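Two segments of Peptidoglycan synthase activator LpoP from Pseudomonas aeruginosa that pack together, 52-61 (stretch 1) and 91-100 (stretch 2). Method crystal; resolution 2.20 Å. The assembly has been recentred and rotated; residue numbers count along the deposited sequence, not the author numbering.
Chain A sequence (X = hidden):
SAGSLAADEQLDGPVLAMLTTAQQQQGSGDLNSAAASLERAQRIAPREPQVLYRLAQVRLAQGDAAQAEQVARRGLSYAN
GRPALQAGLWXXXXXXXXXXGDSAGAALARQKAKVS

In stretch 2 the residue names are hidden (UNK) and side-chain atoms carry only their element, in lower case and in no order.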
# COMPACT_ATOMS: atom_id res chain seq x y z
N LEU A 52 4.07 -3.63 -0.60
CA LEU A 52 3.36 -3.04 0.53
C LEU A 52 2.38 -1.97 0.07
O LEU A 52 1.27 -1.86 0.60
CB LEU A 52 4.38 -2.49 1.54
CG LEU A 52 5.21 -3.64 2.11
CD1 LEU A 52 6.33 -3.20 2.98
CD2 LEU A 52 4.32 -4.61 2.87
N TYR A 53 2.78 -1.19 -0.94
CA TYR A 53 1.89 -0.18 -1.50
C TYR A 53 0.58 -0.79 -1.99
O TYR A 53 -0.51 -0.28 -1.69
CB TYR A 53 2.60 0.54 -2.65
CG TYR A 53 1.72 1.54 -3.34
CD1 TYR A 53 1.50 2.80 -2.79
CD2 TYR A 53 1.10 1.24 -4.55
CE1 TYR A 53 0.70 3.74 -3.42
CE2 TYR A 53 0.30 2.16 -5.20
CZ TYR A 53 0.10 3.41 -4.62
OH TYR A 53 -0.70 4.34 -5.25
N ARG A 54 0.66 -1.88 -2.75
CA ARG A 54 -0.55 -2.52 -3.26
C ARG A 54 -1.32 -3.19 -2.13
O ARG A 54 -2.56 -3.23 -2.15
CB ARG A 54 -0.20 -3.56 -4.33
CG ARG A 54 0.78 -3.05 -5.34
CD ARG A 54 0.59 -3.67 -6.70
NE ARG A 54 1.45 -2.99 -7.67
CZ ARG A 54 1.31 -3.07 -8.98
NH1 ARG A 54 0.34 -3.80 -9.53
NH2 ARG A 54 2.15 -2.40 -9.76
N LEU A 55 -0.60 -3.78 -1.18
CA LEU A 55 -1.25 -4.41 -0.05
C LEU A 55 -2.04 -3.38 0.76
O LEU A 55 -3.20 -3.60 1.12
CB LEU A 55 -0.21 -5.12 0.81
CG LEU A 55 -0.75 -5.91 2.00
CD1 LEU A 55 -1.98 -6.69 1.59
CD2 LEU A 55 0.33 -6.83 2.60
N ALA A 56 -1.43 -2.22 1.03
CA ALA A 56 -2.14 -1.17 1.75
C ALA A 56 -3.36 -0.71 0.97
O ALA A 56 -4.40 -0.40 1.55
CB ALA A 56 -1.20 0.01 2.02
N GLN A 57 -3.26 -0.68 -0.36
CA GLN A 57 -4.39 -0.27 -1.17
C GLN A 57 -5.57 -1.23 -1.02
O GLN A 57 -6.72 -0.80 -0.82
CB GLN A 57 -3.97 -0.18 -2.63
CG GLN A 57 -3.45 1.17 -3.01
CD GLN A 57 -3.67 1.43 -4.47
OE1 GLN A 57 -2.72 1.40 -5.27
NE2 GLN A 57 -4.92 1.66 -4.86
N VAL A 58 -5.30 -2.53 -1.12
CA VAL A 58 -6.35 -3.54 -1.02
C VAL A 58 -7.02 -3.48 0.35
O VAL A 58 -8.25 -3.55 0.46
CB VAL A 58 -5.77 -4.93 -1.31
CG1 VAL A 58 -6.80 -6.02 -1.05
CG2 VAL A 58 -5.30 -4.97 -2.74
N ARG A 59 -6.22 -3.36 1.42
CA ARG A 59 -6.79 -3.26 2.76
C ARG A 59 -7.62 -2.00 2.89
O ARG A 59 -8.70 -2.01 3.49
CB ARG A 59 -5.70 -3.25 3.83
CG ARG A 59 -4.77 -4.44 3.79
CD ARG A 59 -4.88 -5.27 5.04
NE ARG A 59 -4.09 -6.51 5.00
CZ ARG A 59 -4.59 -7.74 4.88
NH1 ARG A 59 -5.91 -7.94 4.80
NH2 ARG A 59 -3.75 -8.77 4.86
N LEU A 60 -7.11 -0.89 2.36
CA LEU A 60 -7.88 0.34 2.40
C LEU A 60 -9.19 0.16 1.64
O LEU A 60 -10.25 0.60 2.09
CB LEU A 60 -7.06 1.49 1.83
CG LEU A 60 -7.72 2.86 1.92
CD1 LEU A 60 -8.10 3.19 3.35
CD2 LEU A 60 -6.77 3.89 1.37
N ALA A 61 -9.13 -0.53 0.49
CA ALA A 61 -10.35 -0.74 -0.27
C ALA A 61 -11.32 -1.66 0.46
O ALA A 61 -12.52 -1.55 0.26
CB ALA A 61 -10.00 -1.27 -1.66
N UNK A 91 -0.02 9.55 0.35
CA UNK A 91 -1.42 9.74 -0.03
C UNK A 91 -2.30 8.62 0.50
O UNK A 91 -3.39 8.86 1.01
c UNK A 91 -3.82 11.07 -1.39
o UNK A 91 -3.20 12.12 -1.07
c UNK A 91 -1.57 9.86 -1.55
o UNK A 91 -5.06 10.95 -1.23
c UNK A 91 -3.03 9.89 -2.00
N UNK A 92 -1.82 7.37 0.42
CA UNK A 92 -2.53 6.26 1.04
C UNK A 92 -2.68 6.46 2.54
O UNK A 92 -3.72 6.15 3.12
c UNK A 92 -2.27 4.88 -1.70
c UNK A 92 -2.25 4.08 -0.40
c UNK A 92 -1.78 4.95 0.77
c UNK A 92 -1.37 2.82 -0.51
N UNK A 93 -1.63 6.95 3.20
CA UNK A 93 -1.71 7.16 4.64
C UNK A 93 -2.72 8.26 4.97
O UNK A 93 -3.50 8.14 5.92
c UNK A 93 0.60 6.26 5.06
c UNK A 93 2.05 6.53 5.32
c UNK A 93 -0.38 8.01 6.63
c UNK A 93 -0.30 7.49 5.19
N UNK A 94 -2.73 9.34 4.18
CA UNK A 94 -3.72 10.40 4.33
C UNK A 94 -5.13 9.83 4.22
O UNK A 94 -6.02 10.17 5.01
c UNK A 94 -3.51 11.47 3.26
N UNK A 95 -5.36 8.97 3.23
CA UNK A 95 -6.69 8.43 3.01
C UNK A 95 -7.09 7.50 4.14
O UNK A 95 -8.26 7.46 4.52
c UNK A 95 -6.71 7.94 -0.79
c UNK A 95 -6.75 7.71 1.67
n UNK A 95 -7.30 6.75 -0.73
o UNK A 95 -6.38 8.47 -1.85
c UNK A 95 -6.47 8.62 0.52
N UNK A 96 -6.12 6.78 4.69
CA UNK A 96 -6.39 5.92 5.84
C UNK A 96 -6.68 6.73 7.11
O UNK A 96 -7.50 6.32 7.93
c UNK A 96 -5.21 4.97 6.06
N UNK A 97 -5.99 7.86 7.31
CA UNK A 97 -6.31 8.71 8.46
C UNK A 97 -7.71 9.28 8.32
O UNK A 97 -8.48 9.29 9.29
n UNK A 97 -3.82 7.25 12.46
c UNK A 97 -5.31 9.86 8.62
n UNK A 97 -4.45 9.01 11.13
c UNK A 97 -3.70 8.52 9.98
c UNK A 97 -3.86 9.41 8.78
n UNK A 97 -5.20 8.89 13.30
c UNK A 97 -4.49 8.38 12.30
N UNK A 98 -8.04 9.78 7.12
CA UNK A 98 -9.37 10.32 6.83
C UNK A 98 -10.47 9.35 7.20
O UNK A 98 -11.47 9.72 7.83
c UNK A 98 -9.46 10.66 5.33
o UNK A 98 -8.94 11.35 2.65
c UNK A 98 -8.97 12.30 3.47
c UNK A 98 -8.90 12.00 4.96
o UNK A 98 -9.05 13.49 3.13
N UNK A 99 -10.34 8.09 6.78
CA UNK A 99 -11.40 7.12 7.01
C UNK A 99 -11.48 6.74 8.47
O UNK A 99 -12.50 6.19 8.90
c UNK A 99 -11.25 4.98 3.78
c UNK A 99 -11.19 5.89 6.12
n UNK A 99 -11.72 4.04 1.55
c UNK A 99 -11.48 5.30 2.32
c UNK A 99 -11.28 6.22 4.64
N UNK A 100 -10.44 7.03 9.25
CA UNK A 100 -10.46 6.86 10.70
C UNK A 100 -10.99 8.09 11.42
O UNK A 100 -10.97 8.14 12.66
c UNK A 100 -7.14 4.84 11.07
c UNK A 100 -9.06 6.52 11.20
c UNK A 100 -8.61 5.11 10.79
o UNK A 100 -6.77 4.43 12.17
n UNK A 100 -6.30 5.06 10.06

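Position 91 carries three side-chain carbons, the third bearing two oxygens, which defines a carboxylate, Glu91. Its end leads away from stretch 1, and nothing there is touched. At position 92 four carbons fork at the second. One terminal methyl lies 3.4 Å from Tyr53 O and the other 3.6 Å from Tyr53 CE1. This is Leu92; its CD2 is also 3.8 Å from Ala56 CB and 3.6 Å from Gln57 CG, while CD1 meets the Tyr53 ring obliquely. A chi1 of -97°, between wells, accompanies this fit.

Position 93 also has four carbons, but the fork is at the first and one arm is two carbons long: Ile93. Its CA-to-CB bond points away from stretch 1, and the side chain is buried without touching it. A lone side-chain carbon at position 94 makes Ala94, which is out of reach of stretch 1. Position 95 has three carbons, the last carrying one oxygen and one nitrogen, and its CA-to-CB bond points toward stretch 1, where its CB lies 3.8 Å from Leu60 CD2. The amide identifies Gln95.

At position 96 a single carbon, CB, sits 4.3 Å from Leu60 CD1, and the residue is Ala96. With so small a side chain, Leu60 comes close to the backbone itself, its CD1 4.1 Å from Ala96 CA. Position 97 shows three carbons, a nitrogen, then a carbon carrying two more nitrogens, the guanidinium of Arg97, which does not reach stretch 1. Position 98 has three carbons, the third carrying two oxygens; Glu98 is exposed and remote from the contact. At position 99 four carbons run in a row to a nitrogen, the third carbon 3.6 Å from Leu60 CD1; this is Lys99. Position 100 has three carbons, the third with one oxygen and one nitrogen: Gln100, outside the helix and out of reach. Its NE2 donates a hydrogen bond to Ala96 O at 2.8 Å, folding the side chain back along its own stretch.

The two helices run in nearly the same direction, at 22°, with axes 10.6 Å apart at closest approach. No hydrogen bond links them, so the contact rests on packing. Leu60 is a knob in the hole formed by Leu92, Gln95, Ala96 and Lys99, while Leu92 reaches back to Tyr53, Ala56 and Gln57. These two leucines have the largest covered areas in a modest interface of 356 Å². The Lys99 chain extends the apolar surface beside Leu60, although the residue as a whole is exposed.

Stretch 2 (91-100) ELIAQAREKQ
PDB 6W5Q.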